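Local structure of protein BA42 (Bizionia argentinensis, 4OA3) at residues A24-I32 and A121-W131; M57-L67 and V78-N86. The protein is of unknown function but binds calcium ions, as a stand-alone TPM domain from an Antarctic bacterium. All coordinates share one frame; numbering follows the deposited sequence. Where two conformers were deposited one is given.

Contact 1: residues A24-I32 and A121-W131; sequences AEKNTSGEI and AGMALAKYFPW. With CA (calcium ion), chain B; CA (calcium ion), chain C.
Thr28 and Ser29 meet the chain at the C-terminal end of helix 110-128 at one backbone oxygen, Phe129 O, while farther back Ala24 comes within 4.6 Å of Gly122, CA to CA. The motif on the 24-32 side is an ST turn, in the loop between helix 11-24 and strand 31-37 of the TPM domain: Thr28 OG1 accepts from Gly30 N at 2.9 Å. The same hydroxyl donates to Phe129 O at 2.7 Å, in the carbonyl plane and on a lone pair. Having OG1 anti to the backbone N (chi1 -179°) carries it to that oxygen and to 3.3 Å from Leu125 CB, the two side chains crossing at a slant. Ser29 N is the second donor to Phe129 O, 3.0 Å away but 43° out of the carbonyl plane, so two bonds arriving from different directions grip one acceptor.

Ala24 CB packs 4.1 Å from Gly122 CA, where the helix backbone is bare. Ile32 CD1 rests against Ala121 CB, continuing the apolar seam, and Met123 curls its CE back to the amide of Asn27.

Calcium ligands flank the turn: Glu25 before it chelates one ion through both carboxylate oxygens, and Glu31 after it bridges the two ions with one oxygen on each; Asp135, Ile136, Asp137, Leu139 and Asn141 supply the remaining protein ligands. Glu25 OE2 additionally accepts from Ile32 N on its anti lone pair, which ties this ligand to the strand. At the outer end, Lys26 O sits over one face of the Trp131 indole, 3.4 Å from CG.

Contact 2: residues M57-L67 and V78-N86; sequences MDNTKLQNGVL and VIYGDKGIN
The beta hairpin of strands 65-71 and 76-81 forms this contact, together with the turns at its open end. The strand segments run antiparallel at 162°, and Leu67 and Tyr80 are a hydrogen-bonded pair: Leu67 N reaches Tyr80 O at 2.8 Å, and Tyr80 N returns to Leu67 O at 2.9 Å with a nearly straight N-H...O angle of 177°. Val66 faces Gly81 in the adjoining non-hydrogen-bonded pair. In the conformers given here Val66 CG2, anti to its own nitrogen, lies beside Ile79 CG2, the two branches pointing the same way. On the other sheet face Leu67 and Tyr80 meet helix 44-54.

Beyond the pair, Asp82 N donates to Gly65 O at 3.0 Å, and Ile85 CD1 packs against that same oxygen and Asn64 O. Gly84 N bonds weakly to the carbonyl oxygen of Gln63, last residue of the type I turn starting at Thr60; the bare CA of Gly84 makes a C-H...O contact with Leu62 O at 3.6 Å.

The Asp82 carboxylate faces the loop of residues 57-64 through water. One water donates to Asp82 OD2 at 2.7 Å and to Met57 O while accepting from Thr60 OG1 and Gly65 N; a second joins OD2 to Asp58 O and Gln63 NE2. OD1 accepts from Lys83 N at 2.8 Å from above the carboxylate plane. Two antiparallel strands consecutive in the chain and joined by such reciprocal bonds make a beta hairpin, whose strand 76-81 is outermost in the mixed sheet within this chain.

In the fold
From the N terminus, the chain leaves helix 11-24, passes the loop of contact 1 and enters strand 31-37. Helix 44-54 follows, then residues 57-67 lead into strand 65-71, and contact 2 closes the short hairpin loop when strand 76-81 returns. Strand 76-81 runs into helix 83-86, helices 95-105 and 110-128 follow, and contact 1 closes the long loop back to residues 24-32, so the hairpin lies wholly within it. Parallel strands 31-37 and 65-71 join the contacts side by side: Glu31 O is 2.8 Å from Val66 N, a probable hydrogen bond. Leu125 and Phe129 touch Ile85, linking the end of helix 110-128 to helix 83-86.

Contact 1: residues A24-I32 and A121-W131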
ATOM      1  N   ALA A  24       7.103   8.339   0.820  1.00 15.12           N
ATOM      2  CA  ALA A  24       6.060   8.211   1.829  1.00 14.62           C
ATOM      3  C   ALA A  24       6.612   7.778   3.182  1.00 17.29           C
ATOM      4  O   ALA A  24       6.174   8.243   4.222  1.00 16.30           O
ATOM      5  CB  ALA A  24       5.017   7.211   1.359  1.00 15.09           C
ATOM      6  N   GLU A  25       7.599   6.859   3.176  1.00 13.42           N
ATOM      7  CA  GLU A  25       8.192   6.367   4.398  1.00 14.27           C
ATOM      8  C   GLU A  25       9.160   7.355   5.068  1.00 16.48           C
ATOM      9  O   GLU A  25       9.695   7.043   6.133  1.00 18.05           O
ATOM     10  CB  GLU A  25       8.885   5.007   4.137  1.00 14.43           C
ATOM     11  CG  GLU A  25       7.881   3.900   3.827  1.00 14.01           C
ATOM     12  CD  GLU A  25       8.486   2.516   3.714  1.00 17.04           C
ATOM     13  OE1 GLU A  25       9.732   2.398   3.830  1.00 14.83           O
ATOM     14  OE2 GLU A  25       7.726   1.538   3.499  1.00 14.61           O
ATOM     15  N   LYS A  26       9.333   8.548   4.502  1.00 17.07           N
ATOM     16  CA  LYS A  26      10.050   9.629   5.200  1.00 17.73           C
ATOM     17  C   LYS A  26       9.023  10.508   5.958  1.00 22.33           C
ATOM     18  O   LYS A  26       9.435  11.407   6.686  1.00 23.14           O
ATOM     19  CB  LYS A  26      10.828  10.488   4.221  1.00 20.81           C
ATOM     20  CG  LYS A  26      11.973   9.778   3.533  1.00 22.18           C
ATOM     21  CD  LYS A  26      12.588  10.704   2.499  1.00 34.43           C
ATOM     22  CE  LYS A  26      13.630  10.020   1.669  1.00 53.88           C
ATOM     23  NZ  LYS A  26      13.830  10.709   0.363  1.00 64.95           N
ATOM     24  N   ASN A  27       7.706  10.294   5.758  1.00 18.44           N
ATOM     25  CA  ASN A  27       6.649  11.062   6.441  1.00 18.13           C
ATOM     26  C   ASN A  27       6.036  10.307   7.593  1.00 21.08           C
ATOM     27  O   ASN A  27       5.356  10.901   8.444  1.00 20.77           O
ATOM     28  CB  ASN A  27       5.527  11.386   5.459  1.00 21.23           C
ATOM     29  CG  ASN A  27       5.945  12.319   4.370  1.00 32.37           C
ATOM     30  OD1 ASN A  27       6.781  13.207   4.574  1.00 33.42           O
ATOM     31  ND2 ASN A  27       5.300  12.227   3.218  1.00 30.89           N
ATOM     32  N   THR A  28       6.254   9.010   7.643  1.00 17.35           N
ATOM     33  CA  THR A  28       5.654   8.167   8.682  1.00 17.30           C
ATOM     34  C   THR A  28       6.570   7.013   9.038  1.00 19.28           C
ATOM     35  O   THR A  28       7.428   6.662   8.231  1.00 17.63           O
ATOM     36  CB  THR A  28       4.315   7.586   8.153  1.00 16.74           C
ATOM     37  OG1 THR A  28       3.693   6.788   9.158  1.00 17.05           O
ATOM     38  CG2 THR A  28       4.505   6.736   6.869  1.00 17.22           C
ATOM     39  N   SER A  29       6.374   6.427  10.226  1.00 17.06           N
ATOM     40  CA  SER A  29       7.052   5.195  10.607  1.00 16.15           C
ATOM     41  C   SER A  29       6.289   3.994   9.994  1.00 16.69           C
ATOM     42  O   SER A  29       6.784   2.867  10.056  1.00 16.67           O
ATOM     43  CB  SER A  29       7.129   5.025  12.111  1.00 17.47           C
ATOM     44  OG  SER A  29       5.849   4.784  12.657  1.00 19.68           O
ATOM     45  N   GLY A  30       5.123   4.224   9.390  1.00 16.91           N
ATOM     46  CA  GLY A  30       4.405   3.173   8.691  1.00 14.86           C
ATOM     47  C   GLY A  30       5.184   2.669   7.483  1.00 15.51           C
ATOM     48  O   GLY A  30       6.061   3.357   6.943  1.00 15.32           O
ATOM     49  N   GLU A  31       4.914   1.422   7.121  1.00 14.46           N
ATOM     50  CA  GLU A  31       5.606   0.766   6.017  1.00 14.01           C
ATOM     51  C   GLU A  31       4.618   0.363   4.967  1.00 14.74           C
ATOM     52  O   GLU A  31       3.562  -0.172   5.313  1.00 16.49           O
ATOM     53  CB  GLU A  31       6.349  -0.432   6.531  1.00 13.68           C
ATOM     54  CG  GLU A  31       7.498  -0.083   7.479  1.00 13.58           C
ATOM     55  CD  GLU A  31       8.829   0.186   6.810  1.00 17.75           C
ATOM     56  OE1 GLU A  31       9.062  -0.377   5.710  1.00 16.27           O
ATOM     57  OE2 GLU A  31       9.646   0.970   7.364  1.00 16.26           O
ATOM     58  N   ILE A  32       4.909   0.638   3.709  1.00 11.54           N
ATOM     59  CA  ILE A  32       3.969   0.409   2.613  1.00 12.46           C
ATOM     60  C   ILE A  32       4.517  -0.537   1.576  1.00 13.27           C
ATOM     61  O   ILE A  32       5.648  -0.394   1.160  1.00 12.76           O
ATOM     62  CB  ILE A  32       3.599   1.762   1.928  1.00 14.21           C
ATOM     63  CG1 ILE A  32       2.951   2.716   2.922  1.00 14.46           C
ATOM     64  CG2 ILE A  32       2.695   1.520   0.701  1.00 15.21           C
ATOM     65  CD1 ILE A  32       3.013   4.139   2.514  1.00 17.90           C
ATOM     66  N   ALA A 121      -1.471   7.619   1.540  1.00 15.41           N
ATOM     67  CA  ALA A 121      -1.306   6.705   2.650  1.00 15.13           C
ATOM     68  C   ALA A 121      -0.204   7.158   3.612  1.00 16.08           C
ATOM     69  O   ALA A 121      -0.343   7.030   4.823  1.00 15.92           O
ATOM     70  CB  ALA A 121      -1.041   5.290   2.129  1.00 15.04           C
ATOM     71  N   GLY A 122       0.940   7.648   3.091  1.00 15.12           N
ATOM     72  CA  GLY A 122       1.995   8.133   3.968  1.00 15.48           C
ATOM     73  C   GLY A 122       1.550   9.310   4.827  1.00 16.78           C
ATOM     74  O   GLY A 122       1.846   9.369   6.021  1.00 16.37           O
ATOM     75  N   MET A 123       0.776  10.204   4.231  1.00 17.00           N
ATOM     76  CA  MET A 123       0.229  11.391   4.928  1.00 19.97           C
ATOM     77  C   MET A 123      -0.836  10.963   5.952  1.00 21.43           C
ATOM     78  O   MET A 123      -0.887  11.513   7.051  1.00 19.53           O
ATOM     79  CB  MET A 123      -0.423  12.368   3.935  1.00 23.71           C
ATOM     80  CG  MET A 123       0.452  12.865   2.813  1.00 30.53           C
ATOM     81  SD  MET A 123       1.207  14.445   3.147  1.00 38.67           S
ATOM     82  CE  MET A 123       2.547  13.868   4.203  1.00 35.20           C
ATOM     83  N   ALA A 124      -1.665   9.966   5.621  1.00 16.42           N
ATOM     84  CA  ALA A 124      -2.655   9.457   6.587  1.00 16.15           C
ATOM     85  C   ALA A 124      -1.984   8.773   7.751  1.00 19.30           C
ATOM     86  O   ALA A 124      -2.305   9.016   8.913  1.00 18.71           O
ATOM     87  CB  ALA A 124      -3.583   8.470   5.900  1.00 18.02           C
ATOM     88  N   LEU A 125      -1.020   7.902   7.463  1.00 15.44           N
ATOM     89  CA  LEU A 125      -0.285   7.204   8.511  1.00 16.79           C
ATOM     90  C   LEU A 125       0.498   8.152   9.385  1.00 18.19           C
ATOM     91  O   LEU A 125       0.623   7.898  10.588  1.00 18.14           O
ATOM     92  CB  LEU A 125       0.656   6.167   7.898  1.00 16.57           C
ATOM     93  CG  LEU A 125      -0.069   4.965   7.292  1.00 18.76           C
ATOM     94  CD1 LEU A 125       0.892   4.201   6.370  1.00 18.72           C
ATOM     95  CD2 LEU A 125      -0.632   4.051   8.374  1.00 20.48           C
ATOM     96  N   ALA A 126       1.003   9.249   8.798  1.00 16.90           N
ATOM     97  CA  ALA A 126       1.789  10.239   9.556  1.00 16.94           C
ATOM     98  C   ALA A 126       1.006  10.827  10.725  1.00 20.56           C
ATOM     99  O   ALA A 126       1.610  11.169  11.739  1.00 21.00           O
ATOM    100  CB  ALA A 126       2.242  11.359   8.637  1.00 17.35           C
ATOM    101  N   LYS A 127      -0.315  10.879  10.600  1.00 18.68           N
ATOM    102  CA  LYS A 127      -1.171  11.425  11.643  1.00 18.06           C
ATOM    103  C   LYS A 127      -1.043  10.646  12.922  1.00 24.65           C
ATOM    104  O   LYS A 127      -1.005  11.224  14.004  1.00 25.72           O
ATOM    105  CB  LYS A 127      -2.625  11.473  11.170  1.00 19.44           C
ATOM    106  CG  LYS A 127      -3.589  11.971  12.217  1.00 25.79           C
ATOM    107  CD  LYS A 127      -4.869  12.425  11.595  1.00 25.69           C
ATOM    108  CE  LYS A 127      -5.897  12.645  12.691  1.00 30.42           C
ATOM    109  NZ  LYS A 127      -7.088  13.364  12.162  1.00 31.28           N
ATOM    110  N   TYR A 128      -0.979   9.311  12.808  1.00 21.13           N
ATOM    111  CA  TYR A 128      -0.891   8.410  13.946  1.00 19.84           C
ATOM    112  C   TYR A 128       0.486   7.818  14.218  1.00 22.47           C
ATOM    113  O   TYR A 128       0.730   7.322  15.317  1.00 23.59           O
ATOM    114  CB  TYR A 128      -1.869   7.250  13.707  1.00 20.49           C
ATOM    115  CG  TYR A 128      -3.307   7.719  13.633  1.00 20.57           C
ATOM    116  CD1 TYR A 128      -4.088   7.799  14.774  1.00 22.56           C
ATOM    117  CD2 TYR A 128      -3.893   8.039  12.417  1.00 21.87           C
ATOM    118  CE1 TYR A 128      -5.393   8.279  14.723  1.00 24.38           C
ATOM    119  CE2 TYR A 128      -5.201   8.524  12.349  1.00 23.98           C
ATOM    120  CZ  TYR A 128      -5.963   8.591  13.503  1.00 28.66           C
ATOM    121  OH  TYR A 128      -7.257   9.061  13.480  1.00 32.42           O
ATOM    122  N   PHE A 129       1.378   7.837  13.226  1.00 19.04           N
ATOM    123  CA  PHE A 129       2.676   7.175  13.285  1.00 18.07           C
ATOM    124  C   PHE A 129       3.718   8.103  12.713  1.00 20.89           C
ATOM    125  O   PHE A 129       4.161   7.967  11.564  1.00 18.94           O
ATOM    126  CB  PHE A 129       2.627   5.850  12.481  1.00 17.57           C
ATOM    127  CG  PHE A 129       1.656   4.863  13.061  1.00 17.31           C
ATOM    128  CD1 PHE A 129       1.948   4.196  14.241  1.00 19.25           C
ATOM    129  CD2 PHE A 129       0.427   4.643  12.464  1.00 17.55           C
ATOM    130  CE1 PHE A 129       1.010   3.352  14.829  1.00 20.36           C
ATOM    131  CE2 PHE A 129      -0.500   3.771  13.039  1.00 19.64           C
ATOM    132  CZ  PHE A 129      -0.215   3.163  14.225  1.00 18.98           C
ATOM    133  N   PRO A 130       4.106   9.129  13.482  1.00 21.81           N
ATOM    134  CA  PRO A 130       5.098  10.066  12.957  1.00 21.77           C
ATOM    135  C   PRO A 130       6.468   9.454  12.701  1.00 21.59           C
ATOM    136  O   PRO A 130       6.877   8.538  13.372  1.00 20.80           O
ATOM    137  CB  PRO A 130       5.140  11.182  14.016  1.00 24.19           C
ATOM    138  CG  PRO A 130       4.658  10.573  15.245  1.00 28.82           C
ATOM    139  CD  PRO A 130       3.684   9.482  14.856  1.00 24.63           C
ATOM    140  N   TRP A 131       7.129   9.929  11.655  1.00 21.98           N
ATOM    141  CA  TRP A 131       8.481   9.504  11.334  1.00 21.94           C
ATOM    142  C   TRP A 131       9.427   9.950  12.455  1.00 25.85           C
ATOM    143  O   TRP A 131       9.252  11.044  13.010  1.00 26.32           O
ATOM    144  CB  TRP A 131       8.913  10.115  10.007  1.00 21.41           C
ATOM    145  CG  TRP A 131      10.284   9.734   9.558  1.00 22.26           C
ATOM    146  CD1 TRP A 131      10.636   8.666   8.792  1.00 24.37           C
ATOM    147  CD2 TRP A 131      11.490  10.464   9.815  1.00 23.08           C
ATOM    148  NE1 TRP A 131      11.999   8.654   8.594  1.00 23.94           N
ATOM    149  CE2 TRP A 131      12.550   9.738   9.234  1.00 26.34           C
ATOM    150  CE3 TRP A 131      11.780  11.655  10.500  1.00 25.85           C
ATOM    151  CZ2 TRP A 131      13.873  10.191   9.271  1.00 27.41           C
ATOM    152  CZ3 TRP A 131      13.099  12.070  10.585  1.00 27.92           C
ATOM    153  CH2 TRP A 131      14.117  11.375   9.923  1.00 28.81           C
TER
HETATM  154 CA    CA B 201       9.718  -0.020   3.461  1.00 13.86          CA
HETATM  155 CA    CA C 202      10.469   2.941   8.302  1.00 16.44          CA
HETATM  156  O   HOH W   1      11.359   3.187   5.999  1.00 16.32           O
HETATM  157  O   HOH W   2       5.907  12.361  10.498  1.00 30.65           O
HETATM  158  O   HOH W   3       8.584   4.187   7.559  1.00 15.61           O
HETATM  159  O   HOH W   4       6.024   6.398  14.773  1.00 25.11           O
HETATM  160  O   HOH W   5       9.265   2.087  10.253  1.00 16.20           O
HETATM  161  O   HOH W   6       7.884  -1.257   2.531  1.00 13.55           O

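Contact 2: residues M57-L67 and V78-N86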
ATOM      1  N   MET A  57       4.588  -9.011   6.375  1.00 13.81           N
ATOM      2  CA  MET A  57       4.413  -7.580   6.584  1.00 13.17           C
ATOM      3  C   MET A  57       4.053  -7.241   8.016  1.00 17.47           C
ATOM      4  O   MET A  57       4.018  -6.079   8.379  1.00 17.12           O
ATOM      5  CB  MET A  57       3.421  -7.029   5.592  1.00 14.55           C
ATOM      6  CG  MET A  57       3.977  -7.046   4.208  1.00 16.11           C
ATOM      7  SD  MET A  57       2.849  -6.385   2.946  1.00 16.12           S
ATOM      8  CE  MET A  57       2.738  -4.650   3.523  1.00 14.13           C
ATOM      9  N   ASP A  58       3.839  -8.267   8.840  1.00 17.70           N
ATOM     10  CA  ASP A  58       3.619  -8.097  10.266  1.00 18.58           C
ATOM     11  C   ASP A  58       4.925  -7.806  11.009  1.00 22.38           C
ATOM     12  O   ASP A  58       4.870  -7.512  12.213  1.00 22.79           O
ATOM     13  CB  ASP A  58       2.905  -9.325  10.855  1.00 21.75           C
ATOM     14  CG  ASP A  58       3.496 -10.694  10.569  1.00 30.66           C
ATOM     15  OD1 ASP A  58       4.171 -10.852   9.509  1.00 26.40           O
ATOM     16  OD2 ASP A  58       3.159 -11.643  11.305  1.00 42.34           O
ATOM     17  N   ASN A  59       6.092  -7.870  10.334  1.00 20.30           N
ATOM     18  CA  ASN A  59       7.406  -7.635  10.932  1.00 20.49           C
ATOM     19  C   ASN A  59       7.753  -6.139  11.029  1.00 19.51           C
ATOM     20  O   ASN A  59       8.731  -5.682  10.435  1.00 20.22           O
ATOM     21  CB  ASN A  59       8.475  -8.417  10.140  1.00 22.02           C
ATOM     22  CG  ASN A  59       9.868  -8.482  10.726  1.00 48.53           C
ATOM     23  OD1 ASN A  59      10.860  -8.490   9.979  1.00 46.62           O
ATOM     24  ND2 ASN A  59       9.992  -8.685  12.038  1.00 39.64           N
ATOM     25  N   THR A  60       6.898  -5.362  11.743  1.00 18.30           N
ATOM     26  CA  THR A  60       7.151  -3.966  12.026  1.00 16.95           C
ATOM     27  C   THR A  60       6.993  -3.813  13.547  1.00 21.48           C
ATOM     28  O   THR A  60       6.139  -4.477  14.140  1.00 22.05           O
ATOM     29  CB  THR A  60       6.217  -3.021  11.255  1.00 18.00           C
ATOM     30  OG1 THR A  60       4.872  -3.139  11.733  1.00 17.70           O
ATOM     31  CG2 THR A  60       6.307  -3.212   9.750  1.00 16.24           C
ATOM     32  N   LYS A  61       7.797  -2.940  14.163  1.00 20.50           N
ATOM     33  CA  LYS A  61       7.738  -2.718  15.611  1.00 19.77           C
ATOM     34  C   LYS A  61       6.331  -2.313  16.051  1.00 23.49           C
ATOM     35  O   LYS A  61       5.839  -2.818  17.065  1.00 23.73           O
ATOM     36  CB  LYS A  61       8.715  -1.625  16.005  1.00 21.73           C
ATOM     37  CG  LYS A  61       8.834  -1.453  17.521  1.00 30.39           C
ATOM     38  CD  LYS A  61       9.897  -0.437  17.906  1.00 39.48           C
ATOM     39  CE  LYS A  61       9.546   0.968  17.475  1.00 52.89           C
ATOM     40  NZ  LYS A  61      10.423   1.988  18.114  1.00 66.11           N
ATOM     41  N   LEU A  62       5.708  -1.344  15.330  1.00 19.53           N
ATOM     42  CA  LEU A  62       4.395  -0.795  15.707  1.00 18.98           C
ATOM     43  C   LEU A  62       3.207  -1.427  15.000  1.00 20.85           C
ATOM     44  O   LEU A  62       2.092  -0.921  15.126  1.00 21.52           O
ATOM     45  CB  LEU A  62       4.378   0.725  15.492  1.00 19.33           C
ATOM     46  CG  LEU A  62       5.429   1.499  16.246  1.00 21.46           C
ATOM     47  CD1 LEU A  62       5.331   2.986  15.939  1.00 21.68           C
ATOM     48  CD2 LEU A  62       5.305   1.272  17.764  1.00 22.41           C
ATOM     49  N   GLN A  63       3.411  -2.566  14.287  1.00 19.19           N
ATOM     50  CA  GLN A  63       2.313  -3.260  13.609  1.00 18.48           C
ATOM     51  C   GLN A  63       1.582  -2.283  12.704  1.00 16.94           C
ATOM     52  O   GLN A  63       0.352  -2.227  12.664  1.00 17.51           O
ATOM     53  CB  GLN A  63       1.377  -3.941  14.621  1.00 20.55           C
ATOM     54  CG  GLN A  63       2.140  -4.813  15.608  1.00 27.39           C
ATOM     55  CD  GLN A  63       1.202  -5.648  16.439  1.00 50.49           C
ATOM     56  OE1 GLN A  63       0.809  -5.255  17.535  1.00 49.69           O
ATOM     57  NE2 GLN A  63       0.781  -6.789  15.917  1.00 42.36           N
ATOM     58  N   ASN A  64       2.390  -1.518  11.939  1.00 15.73           N
ATOM     59  CA  ASN A  64       1.882  -0.478  11.084  1.00 15.65           C
ATOM     60  C   ASN A  64       2.260  -0.599   9.611  1.00 15.56           C
ATOM     61  O   ASN A  64       2.436   0.390   8.922  1.00 15.40           O
ATOM     62  CB  ASN A  64       2.201   0.900  11.652  1.00 15.88           C
ATOM     63  CG  ASN A  64       3.675   1.168  11.770  1.00 16.77           C
ATOM     64  OD1 ASN A  64       4.499   0.300  11.572  1.00 16.90           O
ATOM     65  ND2 ASN A  64       4.028   2.412  12.041  1.00 19.47           N
ATOM     66  N   GLY A  65       2.407  -1.834   9.160  1.00 14.06           N
ATOM     67  CA  GLY A  65       2.561  -2.097   7.736  1.00 14.14           C
ATOM     68  C   GLY A  65       1.207  -2.043   7.070  1.00 16.58           C
ATOM     69  O   GLY A  65       0.175  -2.348   7.691  1.00 15.15           O
ATOM     70  N   VAL A  66       1.172  -1.624   5.813  0.50 13.99           N
ATOM     71  CA  VAL A  66      -0.053  -1.597   5.029  0.50 12.27           C
ATOM     72  C   VAL A  66       0.276  -2.129   3.648  0.50 13.55           C
ATOM     73  O   VAL A  66       1.316  -1.786   3.086  0.50 13.36           O
ATOM     74  CB  VAL A  66      -0.754  -0.209   4.973  0.50 14.40           C
ATOM     75  CG1 VAL A  66       0.170   0.865   4.418  0.50 13.41           C
ATOM     76  CG2 VAL A  66      -2.051  -0.269   4.162  0.50 14.22           C
ATOM     77  N   LEU A  67      -0.592  -3.015   3.139  1.00 12.83           N
ATOM     78  CA  LEU A  67      -0.506  -3.584   1.815  1.00 12.46           C
ATOM     79  C   LEU A  67      -1.579  -2.956   0.942  1.00 14.55           C
ATOM     80  O   LEU A  67      -2.758  -2.940   1.313  1.00 14.06           O
ATOM     81  CB  LEU A  67      -0.759  -5.107   1.862  1.00 12.70           C
ATOM     82  CG  LEU A  67      -0.760  -5.820   0.515  1.00 14.99           C
ATOM     83  CD1 LEU A  67       0.590  -5.726  -0.174  1.00 15.89           C
ATOM     84  CD2 LEU A  67      -1.139  -7.284   0.694  1.00 16.32           C
ATOM     85  N   VAL A  78      -7.568  -3.575  -2.561  1.00 15.07           N
ATOM     86  CA  VAL A  78      -7.805  -3.564  -1.151  1.00 16.29           C
ATOM     87  C   VAL A  78      -6.641  -2.881  -0.479  1.00 18.18           C
ATOM     88  O   VAL A  78      -5.502  -3.137  -0.851  1.00 17.25           O
ATOM     89  CB  VAL A  78      -7.920  -5.037  -0.594  1.00 22.46           C
ATOM     90  CG1 VAL A  78      -7.898  -5.099   0.949  1.00 22.39           C
ATOM     91  CG2 VAL A  78      -9.170  -5.689  -1.115  1.00 24.09           C
ATOM     92  N   ILE A  79      -6.927  -2.061   0.517  0.50 14.98           N
ATOM     93  CA  ILE A  79      -5.923  -1.477   1.370  0.50 13.54           C
ATOM     94  C   ILE A  79      -6.081  -2.233   2.664  0.50 18.18           C
ATOM     95  O   ILE A  79      -7.168  -2.219   3.277  0.50 16.58           O
ATOM     96  CB  ILE A  79      -6.132   0.023   1.550  0.50 14.75           C
ATOM     97  CG1 ILE A  79      -6.009   0.761   0.204  0.50 15.44           C
ATOM     98  CG2 ILE A  79      -5.123   0.561   2.555  0.50 14.09           C
ATOM     99  CD1 ILE A  79      -6.783   2.106   0.200  0.50 11.72           C
ATOM    100  N   TYR A  80      -5.039  -2.978   3.035  1.00 15.02           N
ATOM    101  CA  TYR A  80      -5.046  -3.796   4.237  1.00 14.74           C
ATOM    102  C   TYR A  80      -3.953  -3.330   5.163  1.00 17.52           C
ATOM    103  O   TYR A  80      -2.774  -3.480   4.853  1.00 16.47           O
ATOM    104  CB  TYR A  80      -4.844  -5.271   3.842  1.00 16.74           C
ATOM    105  CG  TYR A  80      -4.890  -6.231   5.004  1.00 19.61           C
ATOM    106  CD1 TYR A  80      -3.773  -6.451   5.799  1.00 20.39           C
ATOM    107  CD2 TYR A  80      -6.075  -6.874   5.353  1.00 22.67           C
ATOM    108  CE1 TYR A  80      -3.861  -7.180   6.977  1.00 22.16           C
ATOM    109  CE2 TYR A  80      -6.150  -7.683   6.480  1.00 25.53           C
ATOM    110  CZ  TYR A  80      -5.037  -7.839   7.291  1.00 30.63           C
ATOM    111  OH  TYR A  80      -5.094  -8.609   8.432  1.00 34.09           O
ATOM    112  N   GLY A  81      -4.340  -2.775   6.293  1.00 17.04           N
ATOM    113  CA  GLY A  81      -3.420  -2.330   7.316  1.00 16.46           C
ATOM    114  C   GLY A  81      -3.358  -3.329   8.462  1.00 18.78           C
ATOM    115  O   GLY A  81      -4.330  -4.046   8.737  1.00 17.50           O
ATOM    116  N   ASP A  82      -2.214  -3.363   9.147  1.00 16.56           N
ATOM    117  CA  ASP A  82      -1.981  -4.258  10.281  1.00 16.77           C
ATOM    118  C   ASP A  82      -2.706  -3.742  11.529  1.00 19.23           C
ATOM    119  O   ASP A  82      -3.253  -2.633  11.534  1.00 17.99           O
ATOM    120  CB  ASP A  82      -0.489  -4.445  10.526  1.00 17.26           C
ATOM    121  CG  ASP A  82      -0.091  -5.720  11.251  1.00 20.13           C
ATOM    122  OD1 ASP A  82      -1.008  -6.532  11.594  1.00 22.94           O
ATOM    123  OD2 ASP A  82       1.105  -5.885  11.528  1.00 20.64           O
ATOM    124  N   LYS A  83      -2.706  -4.568  12.581  1.00 18.70           N
ATOM    125  CA  LYS A  83      -3.434  -4.299  13.814  1.00 19.47           C
ATOM    126  C   LYS A  83      -3.117  -2.976  14.482  1.00 22.27           C
ATOM    127  O   LYS A  83      -4.015  -2.370  15.057  1.00 21.87           O
ATOM    128  CB  LYS A  83      -3.237  -5.442  14.817  1.00 22.07           C
ATOM    129  CG  LYS A  83      -4.192  -5.359  16.002  1.00 28.76           C
ATOM    130  CD  LYS A  83      -4.101  -6.585  16.888  1.00 38.75           C
ATOM    131  CE  LYS A  83      -4.931  -6.443  18.151  1.00 49.01           C
ATOM    132  NZ  LYS A  83      -4.080  -6.457  19.373  1.00 64.08           N
ATOM    133  N   GLY A  84      -1.868  -2.534  14.427  1.00 18.47           N
ATOM    134  CA  GLY A  84      -1.469  -1.270  15.035  1.00 18.78           C
ATOM    135  C   GLY A  84      -2.242  -0.112  14.459  1.00 20.62           C
ATOM    136  O   GLY A  84      -2.641   0.819  15.177  1.00 22.05           O
ATOM    137  N   ILE A  85      -2.510  -0.159  13.152  1.00 17.21           N
ATOM    138  CA  ILE A  85      -3.307   0.849  12.493  1.00 16.47           C
ATOM    139  C   ILE A  85      -4.761   0.713  12.906  1.00 20.82           C
ATOM    140  O   ILE A  85      -5.398   1.679  13.318  1.00 19.42           O
ATOM    141  CB  ILE A  85      -3.135   0.739  10.946  1.00 18.05           C
ATOM    142  CG1 ILE A  85      -1.677   1.112  10.573  1.00 18.03           C
ATOM    143  CG2 ILE A  85      -4.138   1.658  10.213  1.00 18.40           C
ATOM    144  CD1 ILE A  85      -1.201   0.594   9.233  1.00 17.47           C
ATOM    145  N   ASN A  86      -5.317  -0.485  12.762  1.00 19.49           N
ATOM    146  CA  ASN A  86      -6.736  -0.666  13.031  1.00 20.38           C
ATOM    147  C   ASN A  86      -7.128  -0.346  14.486  1.00 23.78           C
ATOM    148  O   ASN A  86      -8.262   0.087  14.719  1.00 24.35           O
ATOM    149  CB  ASN A  86      -7.144  -2.077  12.660  1.00 19.55           C
ATOM    150  CG  ASN A  86      -6.967  -2.391  11.188  1.00 28.93           C
ATOM    151  OD1 ASN A  86      -7.055  -1.515  10.324  1.00 25.03           O
ATOM    152  ND2 ASN A  86      -6.683  -3.641  10.867  1.00 29.52           N
TER
HETATM  153  O   HOH W   7       3.039  -4.462  10.307  1.00 17.83           O
HETATM  154  O   HOH W   8       2.235  -7.237  13.502  1.00 41.44           O